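Local coordinates for lipolytic enzyme, g-d-s-l (Clostridium thermocellum, PDB 2W47), which carries a family 6 carbohydrate-binding module, a beta-sandwich domain modelled here with a glycan and a calcium ion, at residues A12-Y15 against N16-L19; I72-G76 against N77-P81. One frame throughout, in Å; residues are numbered along the deposited sequence.

Overall arrangement
From the N terminus, strand 5-8 belongs to the four-stranded antiparallel sheet. Interaction 1 comes next, at the corner where strand 13-15 gives way to strand 17-20. It joins the edge of the five-stranded antiparallel sheet to the small two-stranded sheet 17-20 with 31-34. Interaction 2 follows much later and closes the hairpin of strands 70-74 and 77-83. Its strand 77-83 forms the other edge of the five-stranded sheet, with 70-74 next to it; strands 106-114 and 41-48 then lead across to 13-15. The two contacts are in series, so neither nests in nor crosses the other. The centres of interactions 1 and 2 are 18 Å apart. Their nearest atoms are about 11 Å apart.

Interaction 1: A12-Y15 against N16-L19; sequences AIIY and NAIL
Ile14 meets Ala17 and Leu19 round a sharp corner in the chain, and Tyr15 packs on Asn16 at the corner itself. The end of the Ile14 side chain does most of the reaching. Its CD1 lies 3.4 Å from the carbonyl O of Ala17 and also touches the backbone of Ile18. Ile14 CD1 is also 4.0 Å from Leu19 CG, with the CD2 branch of Leu19 equally near. Closer to the corner, Ile14 CB meets Ala17 CB at 4.2 Å. The Ile14 CG1 branch sits between its own N and carbonyl carbon (chi1 68°), and an extended chi2 carries CD1 out toward Leu19.

Tyr15 and Asn16 run side by side and point the same way. Asn16 CB lies over the face of the Tyr15 ring, 4.2 Å from its centroid, a CH-pi contact. The amide follows the ring toward its rim, its plane turned 32° from that of the ring. Asn16 ND2 lies 3.4 Å from Tyr15 CZ.

The chain bends because Asn16 takes left-handed backbone angles between two extended strands, whose directions differ by 132°. In this beta-sandwich module the bend sends the chain from one sheet to another. Tyr15 pairs by backbone hydrogen bonding with Tyr41, and their rings also meet. Beyond the corner, Ile18 pairs with Asn33, which belongs to both the glycan pocket and the calcium site. Ala17 and Leu19 rest on Val32.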
ATOM      1  N   ALA A  12       1.396   0.208  10.394  1.00 10.39           N
ATOM      2  CA  ALA A  12       1.159   1.446   9.683  1.00 10.44           C
ATOM      3  C   ALA A  12       0.613   2.513  10.615  1.00 10.20           C
ATOM      4  O   ALA A  12       0.063   2.218  11.675  1.00 10.04           O
ATOM      5  CB  ALA A  12       0.175   1.210   8.552  1.00 10.48           C
ATOM      6  N   ILE A  13       0.785   3.758  10.199  1.00  9.82           N
ATOM      7  CA  ILE A  13       0.049   4.879  10.742  1.00 10.27           C
ATOM      8  C   ILE A  13      -1.124   5.066   9.796  1.00  9.36           C
ATOM      9  O   ILE A  13      -0.935   5.144   8.576  1.00  9.09           O
ATOM     10  CB  ILE A  13       0.941   6.134  10.794  1.00 10.90           C
ATOM     11  CG1 ILE A  13       2.080   5.903  11.793  1.00 13.73           C
ATOM     12  CG2 ILE A  13       0.127   7.394  11.125  1.00 13.15           C
ATOM     13  CD1 ILE A  13       3.346   6.706  11.505  1.00 16.49           C
ATOM     14  N   ILE A  14      -2.335   5.069  10.338  1.00  9.15           N
ATOM     15  CA  ILE A  14      -3.519   5.143   9.489  1.00  8.91           C
ATOM     16  C   ILE A  14      -4.388   6.333   9.868  1.00  8.92           C
ATOM     17  O   ILE A  14      -4.433   6.746  11.038  1.00  9.13           O
ATOM     18  CB  ILE A  14      -4.311   3.806   9.464  1.00  8.61           C
ATOM     19  CG1 ILE A  14      -4.966   3.512  10.820  1.00  9.61           C
ATOM     20  CG2 ILE A  14      -3.397   2.661   9.003  1.00  9.72           C
ATOM     21  CD1 ILE A  14      -5.715   2.183  10.868  1.00 10.20           C
ATOM     22  N   TYR A  15      -5.079   6.873   8.873  1.00  8.41           N
ATOM     23  CA  TYR A  15      -5.932   8.033   9.053  1.00  8.56           C
ATOM     24  C   TYR A  15      -7.218   7.795   8.287  1.00  8.45           C
ATOM     25  O   TYR A  15      -7.184   7.463   7.106  1.00  7.51           O
ATOM     26  CB  TYR A  15      -5.239   9.282   8.521  1.00  9.41           C
ATOM     27  CG  TYR A  15      -6.148  10.484   8.397  1.00 11.55           C
ATOM     28  CD1 TYR A  15      -6.529  11.204   9.526  1.00 12.53           C
ATOM     29  CD2 TYR A  15      -6.616  10.903   7.153  1.00 12.46           C
ATOM     30  CE1 TYR A  15      -7.370  12.311   9.419  1.00 13.88           C
ATOM     31  CE2 TYR A  15      -7.458  12.010   7.036  1.00 13.16           C
ATOM     32  CZ  TYR A  15      -7.822  12.702   8.170  1.00 13.67           C
ATOM     33  OH  TYR A  15      -8.657  13.797   8.042  1.00 15.86           O
ATOM     34  N   ASN A  16      -8.355   7.958   8.949  1.00  8.13           N
ATOM     35  CA  ASN A  16      -9.646   7.676   8.326  1.00  8.48           C
ATOM     36  C   ASN A  16      -9.664   6.296   7.660  1.00  8.38           C
ATOM     37  O   ASN A  16     -10.060   6.114   6.500  1.00  8.77           O
ATOM     38  CB  ASN A  16     -10.069   8.809   7.383  1.00  8.72           C
ATOM     39  CG  ASN A  16     -10.639   9.983   8.137  1.00 11.24           C
ATOM     40  OD1 ASN A  16     -11.010   9.854   9.301  1.00 14.88           O
ATOM     41  ND2 ASN A  16     -10.723  11.128   7.480  1.00 14.39           N
ATOM     42  N   ALA A  17      -9.186   5.336   8.438  1.00  8.61           N
ATOM     43  CA  ALA A  17      -9.101   3.940   8.070  1.00  8.27           C
ATOM     44  C   ALA A  17      -9.042   3.181   9.392  1.00  8.42           C
ATOM     45  O   ALA A  17      -8.700   3.773  10.427  1.00  9.51           O
ATOM     46  CB  ALA A  17      -7.844   3.701   7.253  1.00  8.79           C
ATOM     47  N   ILE A  18      -9.386   1.898   9.355  1.00  8.40           N
ATOM     48  CA  ILE A  18      -9.338   1.045  10.543  1.00  8.34           C
ATOM     49  C   ILE A  18      -8.553  -0.227  10.269  1.00  7.56           C
ATOM     50  O   ILE A  18      -8.271  -0.553   9.112  1.00  7.60           O
ATOM     51  CB  ILE A  18     -10.762   0.678  11.039  1.00  8.55           C
ATOM     52  CG1 ILE A  18     -11.480  -0.264  10.045  1.00  9.03           C
ATOM     53  CG2 ILE A  18     -11.563   1.948  11.333  1.00  9.78           C
ATOM     54  CD1 ILE A  18     -12.844  -0.789  10.503  1.00  9.47           C
ATOM     55  N   LEU A  19      -8.209  -0.944  11.337  1.00  7.19           N
ATOM     56  CA  LEU A  19      -7.686  -2.296  11.245  1.00  7.40           C
ATOM     57  C   LEU A  19      -8.851  -3.232  11.518  1.00  7.37           C
ATOM     58  O   LEU A  19      -9.571  -3.067  12.509  1.00  7.48           O
ATOM     59  CB  LEU A  19      -6.597  -2.524  12.293  1.00  7.33           C
ATOM     60  CG  LEU A  19      -5.368  -1.618  12.195  1.00  7.34           C
ATOM     61  CD1 LEU A  19      -4.364  -1.927  13.297  1.00  8.37           C
ATOM     62  CD2 LEU A  19      -4.722  -1.741  10.818  1.00  9.34           C
TER

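Interaction 2: I72-G76 against N77-P81; sequences ITVNG and NIVKP
A tight beta hairpin joins strands 70-74 and 77-83, with a type I' turn from Val74 to Asn77 at its end. Two backbone bonds close the turn. Val74 N gives to Asn77 O at 2.9 Å. Asn77 N returns a bond to Val74 O, also 2.9 Å. Asn75 and Gly76 fill the corners with positive phi. Gly76 adopts backbone angles (phi 84°) at which a side chain has little room.

One step further, Thr73 faces Ile78 as a non-hydrogen-bonded pair. Thr73 CG2 touches Ile78 CG1 at 3.9 Å, the two side chains crossing at a slant on their shared face. Thr73 CA also makes a CA-H...O contact with Asn77 O.

The ladder then slips by one residue in a classic beta bulge, where Val79 and Lys80 both face Ile72. Ile72 O takes two N-H groups. Val79 N binds Ile72 O at 2.9 Å; the bond from Lys80 N to the same Ile72 O is weak, at 3.3 Å. Ile72 N gives a nearly straight bond to Lys80 O (3.0 Å, 174°).

The bulge brings Val79 over the side chains of Ile72 and Val74. Its two methyls divide the work. Val79 CG1, anti to the carbonyl carbon (chi1 -61°), meets Val74 CG2 at 3.9 Å, and Val79 CG2 meets Ile72 CG2 at 3.9 Å. In the beta-sandwich module Ile72, Val74 and Val79 also touch the other sheet, meeting Ile99 and Leu103 of strand 95-103. Lys80 lays its CB against Ile72 CG1, while its bent chain carries the amine away. Along the other side of strand 70-74, Thr73 pairs by backbone hydrogen bonding with Arg111 of strand 106-114.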
ATOM      1  N   ILE A  72       0.347   7.933  -4.269  1.00  8.10           N
ATOM      2  CA  ILE A  72       1.487   7.397  -3.534  1.00  8.15           C
ATOM      3  C   ILE A  72       2.554   8.452  -3.379  1.00  8.33           C
ATOM      4  O   ILE A  72       3.012   9.041  -4.362  1.00  8.55           O
ATOM      5  CB  ILE A  72       2.082   6.143  -4.220  1.00  8.36           C
ATOM      6  CG1 ILE A  72       0.974   5.185  -4.682  1.00  8.12           C
ATOM      7  CG2 ILE A  72       3.110   5.462  -3.302  1.00  9.34           C
ATOM      8  CD1 ILE A  72       0.030   4.691  -3.580  1.00  9.41           C
ATOM      9  N   THR A  73       2.954   8.668  -2.133  1.00  8.22           N
ATOM     10  CA  THR A  73       4.009   9.618  -1.828  1.00  8.25           C
ATOM     11  C   THR A  73       5.163   8.942  -1.093  1.00  8.52           C
ATOM     12  O   THR A  73       4.960   8.022  -0.299  1.00  8.51           O
ATOM     13  CB  THR A  73       3.499  10.826  -1.006  1.00  8.10           C
ATOM     14  OG1 THR A  73       2.825  10.363   0.173  1.00  8.72           O
ATOM     15  CG2 THR A  73       2.545  11.682  -1.819  1.00  8.66           C
ATOM     16  N   VAL A  74       6.377   9.402  -1.388  1.00  9.12           N
ATOM     17  CA  VAL A  74       7.572   8.986  -0.660  1.00 10.34           C
ATOM     18  C   VAL A  74       8.168  10.256  -0.091  1.00 10.63           C
ATOM     19  O   VAL A  74       8.558  11.162  -0.832  1.00 10.65           O
ATOM     20  CB  VAL A  74       8.602   8.278  -1.573  1.00 10.78           C
ATOM     21  CG1 VAL A  74       9.907   7.996  -0.816  1.00 12.39           C
ATOM     22  CG2 VAL A  74       8.021   6.996  -2.120  1.00 12.34           C
ATOM     23  N   ASN A  75       8.183  10.349   1.236  1.00 11.24           N
ATOM     24  CA  ASN A  75       8.656  11.549   1.917  1.00 11.65           C
ATOM     25  C   ASN A  75       7.873  12.796   1.463  1.00 11.34           C
ATOM     26  O   ASN A  75       8.406  13.913   1.410  1.00 12.51           O
ATOM     27  CB  ASN A  75      10.177  11.693   1.733  1.00 11.99           C
ATOM     28  CG  ASN A  75      10.923  10.417   2.095  1.00 13.81           C
ATOM     29  OD1 ASN A  75      11.749   9.901   1.325  1.00 18.72           O
ATOM     30  ND2 ASN A  75      10.606   9.879   3.256  1.00 11.14           N
ATOM     31  N   GLY A  76       6.594  12.597   1.142  1.00 11.16           N
ATOM     32  CA  GLY A  76       5.721  13.685   0.705  1.00 11.54           C
ATOM     33  C   GLY A  76       5.822  14.020  -0.774  1.00 11.54           C
ATOM     34  O   GLY A  76       5.053  14.839  -1.287  1.00 12.90           O
ATOM     35  N   ASN A  77       6.767  13.388  -1.460  1.00 11.68           N
ATOM     36  CA  ASN A  77       6.904  13.569  -2.903  1.00 11.68           C
ATOM     37  C   ASN A  77       5.970  12.626  -3.622  1.00 11.92           C
ATOM     38  O   ASN A  77       5.962  11.441  -3.337  1.00 11.66           O
ATOM     39  CB  ASN A  77       8.343  13.299  -3.312  1.00 11.83           C
ATOM     40  CG  ASN A  77       9.305  14.230  -2.624  1.00 12.77           C
ATOM     41  OD1 ASN A  77       9.920  13.882  -1.608  1.00 17.53           O
ATOM     42  ND2 ASN A  77       9.378  15.442  -3.112  1.00 10.77           N
ATOM     43  N   ILE A  78       5.183  13.154  -4.557  1.00 12.52           N
ATOM     44  CA  ILE A  78       4.241  12.319  -5.299  1.00 13.60           C
ATOM     45  C   ILE A  78       5.016  11.483  -6.308  1.00 13.70           C
ATOM     46  O   ILE A  78       5.639  12.027  -7.230  1.00 14.96           O
ATOM     47  CB  ILE A  78       3.148  13.161  -5.993  1.00 13.30           C
ATOM     48  CG1 ILE A  78       2.385  13.994  -4.961  1.00 14.75           C
ATOM     49  CG2 ILE A  78       2.178  12.251  -6.758  1.00 14.62           C
ATOM     50  CD1 ILE A  78       1.461  15.065  -5.571  1.00 15.12           C
ATOM     51  N   VAL A  79       5.023  10.170  -6.109  1.00 13.27           N
ATOM     52  CA  VAL A  79       5.734   9.282  -7.024  1.00 13.66           C
ATOM     53  C   VAL A  79       4.767   8.607  -7.995  1.00 13.60           C
ATOM     54  O   VAL A  79       5.158   8.214  -9.093  1.00 14.29           O
ATOM     55  CB  VAL A  79       6.642   8.255  -6.295  1.00 13.87           C
ATOM     56  CG1 VAL A  79       7.702   8.981  -5.473  1.00 14.29           C
ATOM     57  CG2 VAL A  79       5.834   7.310  -5.416  1.00 14.61           C
ATOM     58  N   LYS A  80       3.505   8.490  -7.592  1.00 12.69           N
ATOM     59  CA  LYS A  80       2.465   8.005  -8.498  1.00 12.37           C
ATOM     60  C   LYS A  80       1.188   8.766  -8.176  1.00 11.90           C
ATOM     61  O   LYS A  80       0.563   8.508  -7.156  1.00 11.17           O
ATOM     62  CB  LYS A  80       2.282   6.485  -8.358  1.00 12.89           C
ATOM     63  CG  LYS A  80       1.380   5.833  -9.413  1.00 14.07           C
ATOM     64  CD  LYS A  80       1.949   5.933 -10.826  1.00 18.64           C
ATOM     65  CE  LYS A  80       0.928   5.461 -11.859  1.00 20.19           C
ATOM     66  NZ  LYS A  80       0.546   4.030 -11.701  1.00 23.98           N
ATOM     67  N   PRO A  81       0.814   9.745  -9.024  1.00 11.51           N
ATOM     68  CA  PRO A  81      -0.403  10.515  -8.773  1.00 11.67           C
ATOM     69  C   PRO A  81      -1.660   9.656  -8.637  1.00 10.93           C
ATOM     70  O   PRO A  81      -2.507   9.947  -7.803  1.00 11.25           O
ATOM     71  CB  PRO A  81      -0.502  11.432  -9.997  1.00 11.63           C
ATOM     72  CG  PRO A  81       0.922  11.578 -10.453  1.00 12.55           C
ATOM     73  CD  PRO A  81       1.529  10.224 -10.226  1.00 12.34           C
TER